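Local coordinates for magnetosome protein MamA (PDB 3AS8) that probably serves as a tetratricopeptide-repeat scaffold on the magnetosome, recognising other copies of itself to build a protein complex, at residues 114-117 with 118-122; 51-55 with 56-60. One frame throughout, in Å; residues are numbered along the deposited sequence.

Contact 1: 114-117 with 118-122; sequences FRLG and VALDN. With SO4 (sulfate ion), chain C.
Val118, whose N-H binds Phe114 O, has its own carbonyl oxygen gripped twice by Asn122. Asn122 N reaches Val118 O at 3.0 Å and Asn122 ND2 reaches it at 2.8 Å. The two donors come from opposite faces of the carbonyl plane, and ND2 stands well above it. This is the last stretch of helix 110-122, part of the helical array of a tetratricopeptide-repeat protein. Regular i to i+4 backbone bonds run through it, among them the nearly straight Leu120 N to Leu116 O.

The side chains follow the same spacing. Phe114 has CG anti to its N (chi1 -178°), which lays the ring alongside the helix, where Val118 CG2 reaches one face. This is a CH-pi contact, 4.2 Å from CG2 to the ring centroid. Lys145 of helix 144-156 makes a cation-pi contact with the same ring. Asp121 turns its carboxylate to Ser153 OG of that same helix. The rim of the Phe114 ring is turned against Arg115: Phe114 CE2 lies above one face of the guanidinium, off its centre. Arg115 NE is hydrogen-bonded to Asn111 OD1, which should limit rotation of the group. The outer nitrogens fork onto a sulfate ion, probably from the crystallisation liquor. Arg115 NH2 gives a straight bond to sulfate O4 at 3.0 Å, while Arg115 NH1 to sulfate O2 is weak at 3.5 Å.

Leu116 and Leu120 make an apolar pair. Leu116 also touches Leu99 and Ser132, so it lies between helices 92-105 and 126-139. Leu116 CD1 meets Leu120 CD1 at 3.9 Å, and Leu120 CG packs back on Leu116 O at 3.4 Å.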
ATOM      1  N   PHE A 114       4.279   6.019  -5.164  1.00 14.71           N
ATOM      2  CA  PHE A 114       5.504   5.238  -5.413  1.00 14.84           C
ATOM      3  C   PHE A 114       5.228   3.773  -5.759  1.00 15.66           C
ATOM      4  O   PHE A 114       5.653   3.336  -6.787  1.00 16.74           O
ATOM      5  CB  PHE A 114       6.451   5.338  -4.282  1.00 15.47           C
ATOM      6  CG  PHE A 114       7.731   4.591  -4.520  1.00 16.65           C
ATOM      7  CD1 PHE A 114       8.669   5.044  -5.458  1.00 20.12           C
ATOM      8  CD2 PHE A 114       7.967   3.386  -3.897  1.00 18.96           C
ATOM      9  CE1 PHE A 114       9.783   4.350  -5.698  1.00 20.81           C
ATOM     10  CE2 PHE A 114       9.079   2.722  -4.094  1.00 18.15           C
ATOM     11  CZ  PHE A 114      10.003   3.151  -5.001  1.00 20.94           C
ATOM     12  N   ARG A 115       4.391   3.096  -4.960  1.00 15.45           N
ATOM     13  CA  ARG A 115       4.055   1.703  -5.196  1.00 15.06           C
ATOM     14  C   ARG A 115       3.228   1.510  -6.444  1.00 15.16           C
ATOM     15  O   ARG A 115       3.366   0.498  -7.126  1.00 15.77           O
ATOM     16  CB  ARG A 115       3.378   1.079  -3.938  1.00 13.84           C
ATOM     17  CG  ARG A 115       4.246   1.215  -2.643  1.00 15.25           C
ATOM     18  CD  ARG A 115       5.494   0.459  -2.711  1.00 18.39           C
ATOM     19  NE  ARG A 115       6.302   0.803  -1.561  1.00 19.69           N
ATOM     20  CZ  ARG A 115       7.550   0.423  -1.349  1.00 25.48           C
ATOM     21  NH1 ARG A 115       8.181   0.874  -0.267  1.00 28.70           N
ATOM     22  NH2 ARG A 115       8.173  -0.402  -2.204  1.00 29.17           N
ATOM     23  N   LEU A 116       2.397   2.488  -6.780  1.00 15.07           N
ATOM     24  CA  LEU A 116       1.701   2.488  -8.032  1.00 14.88           C
ATOM     25  C   LEU A 116       2.684   2.503  -9.215  1.00 14.88           C
ATOM     26  O   LEU A 116       2.562   1.749 -10.184  1.00 14.73           O
ATOM     27  CB  LEU A 116       0.792   3.692  -8.129  1.00 14.64           C
ATOM     28  CG  LEU A 116       0.092   3.909  -9.493  1.00 17.76           C
ATOM     29  CD1 LEU A 116      -0.685   2.670  -9.914  1.00 20.10           C
ATOM     30  CD2 LEU A 116      -0.822   5.196  -9.463  1.00 20.67           C
ATOM     31  N   GLY A 117       3.675   3.391  -9.163  1.00 16.01           N
ATOM     32  CA  GLY A 117       4.734   3.285 -10.144  1.00 15.32           C
ATOM     33  C   GLY A 117       5.430   1.932 -10.244  1.00 15.51           C
ATOM     34  O   GLY A 117       5.723   1.454 -11.345  1.00 16.83           O
ATOM     35  N   VAL A 118       5.765   1.332  -9.105  1.00 16.57           N
ATOM     36  CA  VAL A 118       6.407   0.052  -9.079  1.00 16.54           C
ATOM     37  C   VAL A 118       5.532  -0.972  -9.741  1.00 17.93           C
ATOM     38  O   VAL A 118       6.053  -1.822 -10.451  1.00 19.11           O
ATOM     39  CB  VAL A 118       6.763  -0.455  -7.638  1.00 17.00           C
ATOM     40  CG1 VAL A 118       7.381  -1.849  -7.669  1.00 15.02           C
ATOM     41  CG2 VAL A 118       7.831   0.486  -6.990  1.00 16.92           C
ATOM     42  N   ALA A 119       4.229  -0.894  -9.524  1.00 17.39           N
ATOM     43  CA  ALA A 119       3.319  -1.894 -10.074  1.00 18.73           C
ATOM     44  C   ALA A 119       3.270  -1.798 -11.576  1.00 18.15           C
ATOM     45  O   ALA A 119       3.342  -2.833 -12.276  1.00 20.55           O
ATOM     46  CB  ALA A 119       1.866  -1.771  -9.466  1.00 15.94           C
ATOM     47  N   LEU A 120       3.111  -0.585 -12.059  1.00 17.50           N
ATOM     48  CA  LEU A 120       3.111  -0.244 -13.487  1.00 17.93           C
ATOM     49  C   LEU A 120       4.398  -0.697 -14.161  1.00 19.01           C
ATOM     50  O   LEU A 120       4.343  -1.359 -15.229  1.00 22.30           O
ATOM     51  CB  LEU A 120       2.864   1.253 -13.675  1.00 16.78           C
ATOM     52  CG  LEU A 120       1.453   1.746 -13.347  1.00 17.85           C
ATOM     53  CD1 LEU A 120       1.443   3.285 -13.176  1.00 17.21           C
ATOM     54  CD2 LEU A 120       0.340   1.322 -14.323  1.00 17.57           C
ATOM     55  N   ASP A 121       5.556  -0.426 -13.537  1.00 20.03           N
ATOM     56  CA  ASP A 121       6.830  -0.856 -14.082  1.00 21.81           C
ATOM     57  C   ASP A 121       6.887  -2.374 -14.212  1.00 23.05           C
ATOM     58  O   ASP A 121       7.361  -2.931 -15.242  1.00 23.74           O
ATOM     59  CB  ASP A 121       8.001  -0.342 -13.262  1.00 23.33           C
ATOM     60  CG  ASP A 121       9.350  -0.821 -13.789  1.00 28.20           C
ATOM     61  OD1 ASP A 121       9.636  -2.019 -13.655  1.00 32.04           O
ATOM     62  OD2 ASP A 121      10.142   0.005 -14.330  1.00 32.17           O
ATOM     63  N   ASN A 122       6.389  -3.064 -13.186  1.00 22.53           N
ATOM     64  CA  ASN A 122       6.372  -4.537 -13.230  1.00 23.58           C
ATOM     65  C   ASN A 122       5.510  -5.108 -14.289  1.00 22.91           C
ATOM     66  O   ASN A 122       5.852  -6.183 -14.824  1.00 24.91           O
ATOM     67  CB  ASN A 122       6.054  -5.171 -11.873  1.00 23.32           C
ATOM     68  CG  ASN A 122       7.279  -5.168 -10.992  1.00 26.70           C
ATOM     69  OD1 ASN A 122       8.160  -5.958 -11.231  1.00 32.96           O
ATOM     70  ND2 ASN A 122       7.402  -4.193 -10.062  1.00 26.43           N
TER
HETATM   71  S   SO4 C   2      11.071  -1.389   0.066  1.00 89.73           S
HETATM   72  O1  SO4 C   2       9.863  -2.132   0.450  1.00 88.10           O
HETATM   73  O2  SO4 C   2      11.241  -0.213   0.931  1.00 88.44           O
HETATM   74  O3  SO4 C   2      12.238  -2.259   0.214  1.00 90.23           O
HETATM   75  O4  SO4 C   2      11.017  -0.991  -1.342  1.00 88.59           O

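Contact 2: 51-55 with 56-60; sequences AYVKT and GAVDR. With SO4 (sulfate ion), chain D.
Tyr52 lies against Ala57 at its base and against Arg60 at its tip, across the turn that joins two helices of a tetratricopeptide-repeat array. Its CB is 3.5 Å from Ala57 O and 4.1 Å from Ala57 CB. Chi1 of -82° sets CG beside the backbone N, and the ring runs out alongside Ala57 and Arg60. On the ring, CD1 meets the methyl of Ala57. Arg60 CD sits over one face, 3.8 Å from the centroid, in a CH-pi contact. Further out, Tyr52 CZ is 3.5 Å from Arg60 NE. The ring and guanidinium planes are 20° apart, and Tyr52 OH lies over the centre of the guanidinium, 3.2 Å from Arg60 CZ. The angles there are too poor for a hydrogen bond; the hydroxyl is hydrogen-bonded to Glu32 OE2 instead.

The turn resembles a Schellman motif, with Gly56 at a positive phi of 102°. The likeness is loose, because Ala57 N to Tyr52 O and Gly56 N to Val53 O are both weak bonds. Thr55 OG1 donates to Ala51 O at 2.8 Å. Ala57 centres an inverse gamma turn and is the N-cap of helix 58-71. Tyr52 thus ties the end of helix 42-54 to the start of helix 58-71, while Val28 of helix 24-31 touches it too.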
ATOM      1  N   ALA A  51      -5.225  -7.249  10.677  1.00 18.00           N
ATOM      2  CA  ALA A  51      -4.680  -8.136  11.720  1.00 16.45           C
ATOM      3  C   ALA A  51      -4.213  -9.482  11.199  1.00 16.08           C
ATOM      4  O   ALA A  51      -3.159  -9.966  11.635  1.00 14.59           O
ATOM      5  CB  ALA A  51      -5.712  -8.317  12.881  1.00 15.23           C
ATOM      6  N   TYR A  52      -4.982 -10.102  10.292  1.00 14.69           N
ATOM      7  CA  TYR A  52      -4.561 -11.351   9.653  1.00 16.26           C
ATOM      8  C   TYR A  52      -3.307 -11.184   8.783  1.00 17.19           C
ATOM      9  O   TYR A  52      -2.399 -12.020   8.898  1.00 16.37           O
ATOM     10  CB  TYR A  52      -5.652 -11.973   8.774  1.00 16.25           C
ATOM     11  CG  TYR A  52      -6.702 -12.792   9.480  1.00 16.67           C
ATOM     12  CD1 TYR A  52      -6.394 -13.614  10.529  1.00 18.92           C
ATOM     13  CD2 TYR A  52      -8.031 -12.775   9.018  1.00 20.10           C
ATOM     14  CE1 TYR A  52      -7.360 -14.428  11.138  1.00 22.63           C
ATOM     15  CE2 TYR A  52      -9.029 -13.554   9.635  1.00 22.61           C
ATOM     16  CZ  TYR A  52      -8.688 -14.378  10.702  1.00 23.87           C
ATOM     17  OH  TYR A  52      -9.660 -15.143  11.309  1.00 20.55           O
ATOM     18  N   VAL A  53      -3.200 -10.071   8.049  1.00 17.70           N
ATOM     19  CA  VAL A  53      -1.975  -9.852   7.276  1.00 19.73           C
ATOM     20  C   VAL A  53      -0.739  -9.659   8.192  1.00 20.17           C
ATOM     21  O   VAL A  53       0.344 -10.149   7.883  1.00 20.76           O
ATOM     22  CB  VAL A  53      -2.109  -8.649   6.327  1.00 21.69           C
ATOM     23  CG1 VAL A  53      -0.743  -8.306   5.627  1.00 22.65           C
ATOM     24  CG2 VAL A  53      -3.218  -8.979   5.264  1.00 16.90           C
ATOM     25  N   LYS A  54      -0.921  -8.936   9.272  1.00 17.93           N
ATOM     26  CA  LYS A  54       0.153  -8.611  10.208  1.00 18.28           C
ATOM     27  C   LYS A  54       0.633  -9.873  10.907  1.00 18.34           C
ATOM     28  O   LYS A  54       1.794  -9.996  11.224  1.00 18.67           O
ATOM     29  CB  LYS A  54      -0.340  -7.550  11.257  1.00 17.40           C
ATOM     30  CG  LYS A  54      -0.409  -6.074  10.752  1.00 19.41           C
ATOM     31  CD  LYS A  54       0.996  -5.466  10.405  1.00 23.37           C
ATOM     32  CE  LYS A  54       0.879  -4.022   9.883  1.00 28.44           C
ATOM     33  NZ  LYS A  54       2.281  -3.392   9.715  1.00 30.57           N
ATOM     34  N   THR A  55      -0.258 -10.821  11.144  1.00 18.10           N
ATOM     35  CA  THR A  55       0.071 -12.036  11.855  1.00 17.47           C
ATOM     36  C   THR A  55       0.345 -13.203  10.945  1.00 19.77           C
ATOM     37  O   THR A  55       0.569 -14.320  11.446  1.00 21.51           O
ATOM     38  CB  THR A  55      -1.029 -12.457  12.891  1.00 17.68           C
ATOM     39  OG1 THR A  55      -2.296 -12.523  12.216  1.00 17.74           O
ATOM     40  CG2 THR A  55      -1.077 -11.398  14.094  1.00 15.07           C
ATOM     41  N   GLY A  56       0.489 -12.944   9.645  1.00 21.76           N
ATOM     42  CA  GLY A  56       1.088 -13.954   8.695  1.00 23.45           C
ATOM     43  C   GLY A  56       0.055 -14.691   7.850  1.00 24.67           C
ATOM     44  O   GLY A  56       0.417 -15.463   6.928  1.00 27.51           O
ATOM     45  N   ALA A  57      -1.235 -14.503   8.148  1.00 23.76           N
ATOM     46  CA  ALA A  57      -2.329 -15.094   7.322  1.00 22.19           C
ATOM     47  C   ALA A  57      -2.691 -14.122   6.204  1.00 20.72           C
ATOM     48  O   ALA A  57      -3.794 -13.475   6.178  1.00 18.37           O
ATOM     49  CB  ALA A  57      -3.570 -15.463   8.187  1.00 20.55           C
ATOM     50  N   VAL A  58      -1.786 -14.033   5.220  1.00 19.09           N
ATOM     51  CA  VAL A  58      -1.881 -12.924   4.288  1.00 19.06           C
ATOM     52  C   VAL A  58      -2.995 -13.244   3.272  1.00 19.43           C
ATOM     53  O   VAL A  58      -3.782 -12.353   2.958  1.00 20.13           O
ATOM     54  CB  VAL A  58      -0.559 -12.578   3.599  1.00 21.94           C
ATOM     55  CG1 VAL A  58      -0.769 -11.408   2.567  1.00 20.46           C
ATOM     56  CG2 VAL A  58       0.582 -12.290   4.722  1.00 19.54           C
ATOM     57  N   ASP A  59      -3.120 -14.480   2.856  1.00 20.69           N
ATOM     58  CA  ASP A  59      -4.183 -14.874   1.907  1.00 22.54           C
ATOM     59  C   ASP A  59      -5.554 -14.689   2.594  1.00 21.32           C
ATOM     60  O   ASP A  59      -6.495 -14.070   2.063  1.00 20.02           O
ATOM     61  CB  ASP A  59      -3.970 -16.320   1.480  1.00 25.35           C
ATOM     62  CG  ASP A  59      -5.186 -16.945   0.771  1.00 30.65           C
ATOM     63  OD1 ASP A  59      -5.435 -18.174   0.967  1.00 35.88           O
ATOM     64  OD2 ASP A  59      -5.897 -16.222   0.046  1.00 35.42           O
ATOM     65  N   ARG A  60      -5.651 -15.183   3.802  1.00 21.53           N
ATOM     66  CA  ARG A  60      -6.890 -15.013   4.557  1.00 21.48           C
ATOM     67  C   ARG A  60      -7.249 -13.563   4.728  1.00 20.42           C
ATOM     68  O   ARG A  60      -8.391 -13.152   4.567  1.00 19.39           O
ATOM     69  CB  ARG A  60      -6.827 -15.723   5.914  1.00 21.89           C
ATOM     70  CG  ARG A  60      -8.202 -15.901   6.499  1.00 25.00           C
ATOM     71  CD  ARG A  60      -8.145 -16.650   7.799  1.00 30.18           C
ATOM     72  NE  ARG A  60      -9.478 -16.856   8.366  1.00 34.54           N
ATOM     73  CZ  ARG A  60      -9.698 -17.683   9.377  1.00 34.33           C
ATOM     74  NH1 ARG A  60     -10.927 -17.842   9.858  1.00 39.25           N
ATOM     75  NH2 ARG A  60      -8.675 -18.328   9.936  1.00 36.28           N
TER
HETATM   76  S   SO4 D   3       4.263  -3.504  13.246  1.00 88.68           S
HETATM   77  O1  SO4 D   3       4.153  -3.643  14.700  1.00 88.81           O
HETATM   78  O2  SO4 D   3       5.678  -3.686  12.900  1.00 90.41           O
HETATM   79  O3  SO4 D   3       3.490  -4.534  12.551  1.00 89.41           O
HETATM   80  O4  SO4 D   3       3.749  -2.195  12.816  1.00 88.60           O

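Both contacts belong to one curved array of helices, but they do not touch. Their centres are 23 Å apart, and their nearest atoms about 12 Å. They lie on opposite sides of the chain's centre and in different tetratricopeptide-repeat ranges. Contact 2, which comes first along the chain, is a surface turn between two helices; contact 1 is partly buried and lies within one helix. Each has a basic side chain near a sulfate ion: Arg115 in contact 1, and Lys54 in contact 2, whose bond is weak. A further sulfate lies about 5 Å from the Arg115 side chain.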